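Local coordinates for protein lectin (Cicer arietinum, PDB 3V6N) that agglutinates red blood cells as a plant albumin with a hemopexin-type four-bladed beta-propeller fold, and binds calcium and sodium ions, at residues Asn37-Leu41 / Tyr216-Leu220; Asn16-Leu20 / Tyr88-Ser92. One frame throughout, in Å; residues are numbered along the deposited sequence.

Contact 1 (Asn37-Leu41 / Tyr216-Leu220)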
loop_
_atom_site.group_PDB
_atom_site.type_symbol
_atom_site.label_atom_id
_atom_site.label_comp_id
_atom_site.label_asym_id
_atom_site.label_seq_id
_atom_site.Cartn_x
_atom_site.Cartn_y
_atom_site.Cartn_z
ATOM N N ASN A 37 -7.485 37.951 -4.591
ATOM C CA ASN A 37 -6.179 37.588 -5.152
ATOM C C ASN A 37 -5.707 36.156 -4.851
ATOM O O ASN A 37 -4.579 35.945 -4.405
ATOM C CB ASN A 37 -5.111 38.598 -4.724
ATOM C CG ASN A 37 -5.406 39.991 -5.227
ATOM O OD1 ASN A 37 -5.745 40.881 -4.448
ATOM N ND2 ASN A 37 -5.311 40.183 -6.542
ATOM N N ASP A 38 -6.566 35.178 -5.114
ATOM C CA ASP A 38 -6.164 33.764 -5.030
ATOM C C ASP A 38 -5.108 33.475 -6.089
ATOM O O ASP A 38 -5.136 34.058 -7.170
ATOM C CB ASP A 38 -7.362 32.834 -5.224
ATOM C CG ASP A 38 -8.046 33.036 -6.557
ATOM O OD1 ASP A 38 -8.450 34.163 -6.856
ATOM O OD2 ASP A 38 -8.190 32.064 -7.309
ATOM N N LYS A 39 -4.163 32.601 -5.767
ATOM C CA LYS A 39 -3.106 32.250 -6.712
ATOM C C LYS A 39 -2.498 30.885 -6.434
ATOM O O LYS A 39 -2.328 30.484 -5.281
ATOM C CB LYS A 39 -2.009 33.321 -6.771
ATOM C CG LYS A 39 -1.474 33.795 -5.434
ATOM C CD LYS A 39 -0.178 34.584 -5.629
ATOM C CE LYS A 39 0.309 35.175 -4.305
ATOM N NZ LYS A 39 1.797 35.170 -4.164
ATOM N N VAL A 40 -2.175 30.188 -7.514
ATOM C CA VAL A 40 -1.520 28.889 -7.454
ATOM C C VAL A 40 -0.054 29.142 -7.171
ATOM O O VAL A 40 0.636 29.757 -7.984
ATOM C CB VAL A 40 -1.683 28.124 -8.783
ATOM C CG1 VAL A 40 -0.820 26.857 -8.793
ATOM C CG2 VAL A 40 -3.155 27.796 -9.018
ATOM N N LEU A 41 0.414 28.693 -6.012
ATOM C CA LEU A 41 1.792 28.943 -5.604
ATOM C C LEU A 41 2.749 27.842 -6.045
ATOM O O LEU A 41 3.967 28.036 -6.059
ATOM C CB LEU A 41 1.878 29.107 -4.092
ATOM C CG LEU A 41 1.125 30.262 -3.446
ATOM C CD1 LEU A 41 1.257 30.104 -1.941
ATOM C CD2 LEU A 41 1.674 31.613 -3.908
ATOM N N TYR A 216 -15.189 30.910 -7.319
ATOM C CA TYR A 216 -14.538 31.355 -6.079
ATOM C C TYR A 216 -13.006 31.390 -6.214
ATOM O O TYR A 216 -12.350 32.273 -5.646
ATOM C CB TYR A 216 -14.970 30.443 -4.927
ATOM C CG TYR A 216 -14.542 30.863 -3.526
ATOM C CD1 TYR A 216 -15.188 31.897 -2.863
ATOM C CD2 TYR A 216 -13.531 30.177 -2.846
ATOM C CE1 TYR A 216 -14.835 32.260 -1.569
ATOM C CE2 TYR A 216 -13.153 30.544 -1.558
ATOM C CZ TYR A 216 -13.815 31.586 -0.925
ATOM O OH TYR A 216 -13.478 31.958 0.347
ATOM N N TRP A 217 -12.450 30.431 -6.957
ATOM C CA TRP A 217 -11.032 30.400 -7.267
ATOM C C TRP A 217 -10.760 30.364 -8.762
ATOM O O TRP A 217 -10.453 29.287 -9.311
ATOM C CB TRP A 217 -10.348 29.215 -6.587
ATOM C CG TRP A 217 -10.352 29.266 -5.079
ATOM C CD1 TRP A 217 -10.015 30.342 -4.262
ATOM C CD2 TRP A 217 -10.688 28.173 -4.153
ATOM N NE1 TRP A 217 -10.137 30.011 -2.940
ATOM C CE2 TRP A 217 -10.521 28.720 -2.800
ATOM C CE3 TRP A 217 -11.092 26.846 -4.304
ATOM C CZ2 TRP A 217 -10.778 27.963 -1.660
ATOM C CZ3 TRP A 217 -11.328 26.085 -3.148
ATOM C CH2 TRP A 217 -11.188 26.636 -1.861
ATOM N N PRO A 218 -10.844 31.538 -9.443
ATOM C CA PRO A 218 -10.506 31.598 -10.867
ATOM C C PRO A 218 -9.093 31.120 -11.206
ATOM O O PRO A 218 -8.850 30.694 -12.338
ATOM C CB PRO A 218 -10.664 33.095 -11.203
ATOM C CG PRO A 218 -11.700 33.577 -10.240
ATOM C CD PRO A 218 -11.408 32.817 -8.967
ATOM N N SER A 219 -8.169 31.199 -10.247
ATOM C CA SER A 219 -6.795 30.736 -10.463
ATOM C C SER A 219 -6.703 29.230 -10.770
ATOM O O SER A 219 -5.671 28.756 -11.233
ATOM C CB SER A 219 -5.897 31.095 -9.267
ATOM O OG SER A 219 -6.249 30.358 -8.097
ATOM N N LEU A 220 -7.778 28.489 -10.506
ATOM C CA LEU A 220 -7.851 27.068 -10.850
ATOM C C LEU A 220 -8.402 26.772 -12.254
ATOM O O LEU A 220 -8.565 25.599 -12.619
ATOM C CB LEU A 220 -8.678 26.300 -9.815
ATOM C CG LEU A 220 -8.192 26.189 -8.361
ATOM C CD1 LEU A 220 -9.237 25.433 -7.542
ATOM C CD2 LEU A 220 -6.807 25.543 -8.255
#
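Both hydrogen bonds between Asn37-Leu41 and Tyr216-Leu220 end on one carboxylate oxygen, Asp38 OD2, and come from the same residue: Ser219 OG donates to Asp38 OD2 at 2.7 Å, and Ser219 N to Asp38 OD2 at 3.1 Å with an N-H...O angle of 157°. The p rotamer of Ser219 (chi1 68°) turns its hydroxyl to the same side as its amide, so both donors converge on one acceptor. That amide belongs to the second residue of the short 3-10 segment 218-220. Asp38 OD2 also lies 3.4 Å from Pro218 N, but the proline nitrogen has no hydrogen to give. The next amide is met locally: Leu220 N donates to Trp217 O at 3.0 Å, closing the 3-10 turn where Trp217 has left the helix. Beyond the carboxylate, Val40 CG2 packs 3.5 Å from the carbonyl Ser219 O; the one apolar side-chain pair, Val40 CG2 to Leu220 CD2, is loose at 4.4 Å. Asp38 and Val40 both point toward the 3-10 segment, while Lys39 between them points away, the alternation expected of an extended chain. The aromatic polar groups find partners elsewhere: Trp217 NE1 hydrogen-bonds to Tyr31 O, and Tyr216 OH to Tyr186 OH. The contact lies where the first and fourth blades of the propeller meet and close the ring. Strand 39-41, hydrogen-bonded through Lys39 and Leu41 to antiparallel strand 25-30, edges the first blade; the turn after helix 213-216 ends the fourth, and its Trp217 and Ser219 side chains also pack on Leu29 of strand 25-30.

Contact 2 (Asn16-Leu20 / Tyr88-Ser92)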
loop_
_atom_site.group_PDB
_atom_site.type_symbol
_atom_site.label_atom_id
_atom_site.label_comp_id
_atom_site.label_asym_id
_atom_site.label_seq_id
_atom_site.Cartn_x
_atom_site.Cartn_y
_atom_site.Cartn_z
ATOM N N ASN A 16 -3.353 31.275 5.058
ATOM C CA ASN A 16 -4.113 31.313 3.789
ATOM C C ASN A 16 -3.610 30.404 2.662
ATOM O O ASN A 16 -3.877 30.663 1.497
ATOM C CB ASN A 16 -4.310 32.765 3.288
ATOM C CG ASN A 16 -4.984 33.654 4.324
ATOM O OD1 ASN A 16 -5.725 33.182 5.172
ATOM N ND2 ASN A 16 -4.699 34.931 4.279
ATOM N N GLU A 17 -2.918 29.324 3.016
ATOM C CA GLU A 17 -2.457 28.344 2.033
ATOM C C GLU A 17 -3.107 26.987 2.278
ATOM O O GLU A 17 -3.320 26.595 3.433
ATOM C CB GLU A 17 -0.927 28.213 2.060
ATOM C CG GLU A 17 -0.222 29.521 1.690
ATOM C CD GLU A 17 1.290 29.402 1.571
ATOM O OE1 GLU A 17 1.824 28.275 1.402
ATOM O OE2 GLU A 17 1.950 30.459 1.629
ATOM N N ALA A 18 -3.437 26.284 1.197
ATOM C CA ALA A 18 -3.970 24.914 1.310
ATOM C C ALA A 18 -3.476 24.058 0.156
ATOM O O ALA A 18 -3.288 24.558 -0.955
ATOM C CB ALA A 18 -5.506 24.909 1.369
ATOM N N TYR A 19 -3.255 22.779 0.448
ATOM C CA TYR A 19 -2.867 21.761 -0.527
ATOM C C TYR A 19 -4.122 21.022 -0.997
ATOM O O TYR A 19 -4.930 20.562 -0.187
ATOM C CB TYR A 19 -1.874 20.760 0.109
ATOM C CG TYR A 19 -0.561 21.390 0.535
ATOM C CD1 TYR A 19 0.538 21.402 -0.323
ATOM C CD2 TYR A 19 -0.431 22.010 1.777
ATOM C CE1 TYR A 19 1.749 22.002 0.053
ATOM C CE2 TYR A 19 0.771 22.598 2.174
ATOM C CZ TYR A 19 1.852 22.612 1.299
ATOM O OH TYR A 19 3.032 23.206 1.689
ATOM N N LEU A 20 -4.256 20.917 -2.313
ATOM C CA LEU A 20 -5.379 20.302 -2.964
ATOM C C LEU A 20 -4.853 19.184 -3.841
ATOM O O LEU A 20 -3.936 19.399 -4.620
ATOM C CB LEU A 20 -6.106 21.345 -3.824
ATOM C CG LEU A 20 -6.631 22.558 -3.069
ATOM C CD1 LEU A 20 -7.001 23.661 -4.045
ATOM C CD2 LEU A 20 -7.826 22.129 -2.256
ATOM N N TYR A 88 4.957 17.641 6.181
ATOM C CA TYR A 88 4.849 18.192 4.823
ATOM C C TYR A 88 5.749 19.419 4.583
ATOM O O TYR A 88 5.790 19.958 3.469
ATOM C CB TYR A 88 3.382 18.468 4.430
ATOM C CG TYR A 88 2.636 19.444 5.330
ATOM C CD1 TYR A 88 1.893 18.982 6.428
ATOM C CD2 TYR A 88 2.650 20.821 5.077
ATOM C CE1 TYR A 88 1.208 19.851 7.247
ATOM C CE2 TYR A 88 1.978 21.711 5.902
ATOM C CZ TYR A 88 1.251 21.224 6.976
ATOM O OH TYR A 88 0.562 22.083 7.799
ATOM N N ALA A 89 6.460 19.850 5.631
ATOM C CA ALA A 89 7.586 20.792 5.505
ATOM C C ALA A 89 7.352 21.880 4.453
ATOM O O ALA A 89 8.020 21.886 3.419
ATOM C CB ALA A 89 8.864 20.022 5.176
ATOM N N PRO A 90 6.414 22.804 4.725
ATOM C CA PRO A 90 5.924 23.753 3.725
ATOM C C PRO A 90 7.029 24.549 3.056
ATOM O O PRO A 90 7.893 25.106 3.747
ATOM C CB PRO A 90 5.048 24.712 4.536
ATOM C CG PRO A 90 4.737 24.009 5.805
ATOM C CD PRO A 90 5.871 23.071 6.070
ATOM N N HIS A 91 7.009 24.599 1.726
ATOM C CA HIS A 91 7.942 25.445 0.963
ATOM C C HIS A 91 9.372 24.988 1.042
ATOM O O HIS A 91 10.282 25.762 0.755
ATOM C CB HIS A 91 7.867 26.904 1.427
ATOM C CG HIS A 91 6.535 27.553 1.175
ATOM N ND1 HIS A 91 6.370 28.536 0.275
ATOM C CD2 HIS A 91 5.278 27.317 1.735
ATOM C CE1 HIS A 91 5.078 28.918 0.261
ATOM N NE2 HIS A 91 4.412 28.171 1.154
ATOM N N SER A 92 9.598 23.739 1.439
ATOM C CA SER A 92 10.965 23.231 1.542
ATOM C C SER A 92 11.128 21.824 0.986
ATOM O O SER A 92 10.193 21.241 0.421
ATOM C CB SER A 92 11.497 23.323 2.986
ATOM O OG SER A 92 11.053 22.235 3.778
HETATM O O HOH W 1 5.145 22.996 0.059
#
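Glu17 and Tyr19 project from the same face of strand 17-22 toward the loop Tyr88-Ser92, and their rotamers carry them to different parts of it. Both take chi1 m, but Glu17 extends with chi2 t and reaches His91: His91 NE2 donates to Glu17 OE1 at 2.6 Å, nearly straight at 170°, with the carboxylate oxygen near the plane of the imidazole. The CA-to-CB bond of His91 points sideways; its m rotamer brings the ring end nearer the strand. Tyr19 sets its CE2 3.9 Å from CD2 of Tyr88, which takes chi1 p, and the two rings meet obliquely, centroids 5.7 Å apart and planes at 66°. The Tyr19 hydroxyl continues to the loop, its OH 3.6 Å from Pro90 CA, and a water 2.7 Å from Tyr19 OH accepts a hydrogen bond from His91 N at 3.0 Å. A type II beta turn, Ala89 to Ser92, shapes the loop, with Pro90 second and His91, at positive phi (68°), third. Ser92 N donates to Ala89 O at 3.1 Å, and the p rotamer of Ser92 lets its OG reach Ala89 O, also at 3.1 Å. This is a blade-to-blade interface of the beta-propeller: strand 17-22 is an inner strand of the first blade, between 6-11 and 25-30, and the loop joins 82-87 to 96-103 in the second. Phe10 of strand 6-11 stacks on Tyr19 and meets Tyr88, whose hydroxyl hydrogen-bonds to Asp69 of strand 66-69, while Ala18 and Leu20 pack on Phe177 of strand 175-178 in the fourth blade.

Both contacts join the first blade to a neighbour, one on each side of it in the ring: contact 1 to the fourth blade, contact 2 to the second. Contact 1 lies farther out, its centre about 18 Å from the chain centre against about 13 Å, and is partly buried; contact 2 is buried, with its histidine at the exposed margin. Each uses a carboxylate as acceptor, but in contact 1 it takes a hydroxyl and a backbone amide with little apolar support, whereas in contact 2 it takes an imidazole beside a tyrosine pair and a bridging water. Strand 25-30 touches both, and they meet where Leu41 CD1 packs 3.6 Å from Glu17 CD.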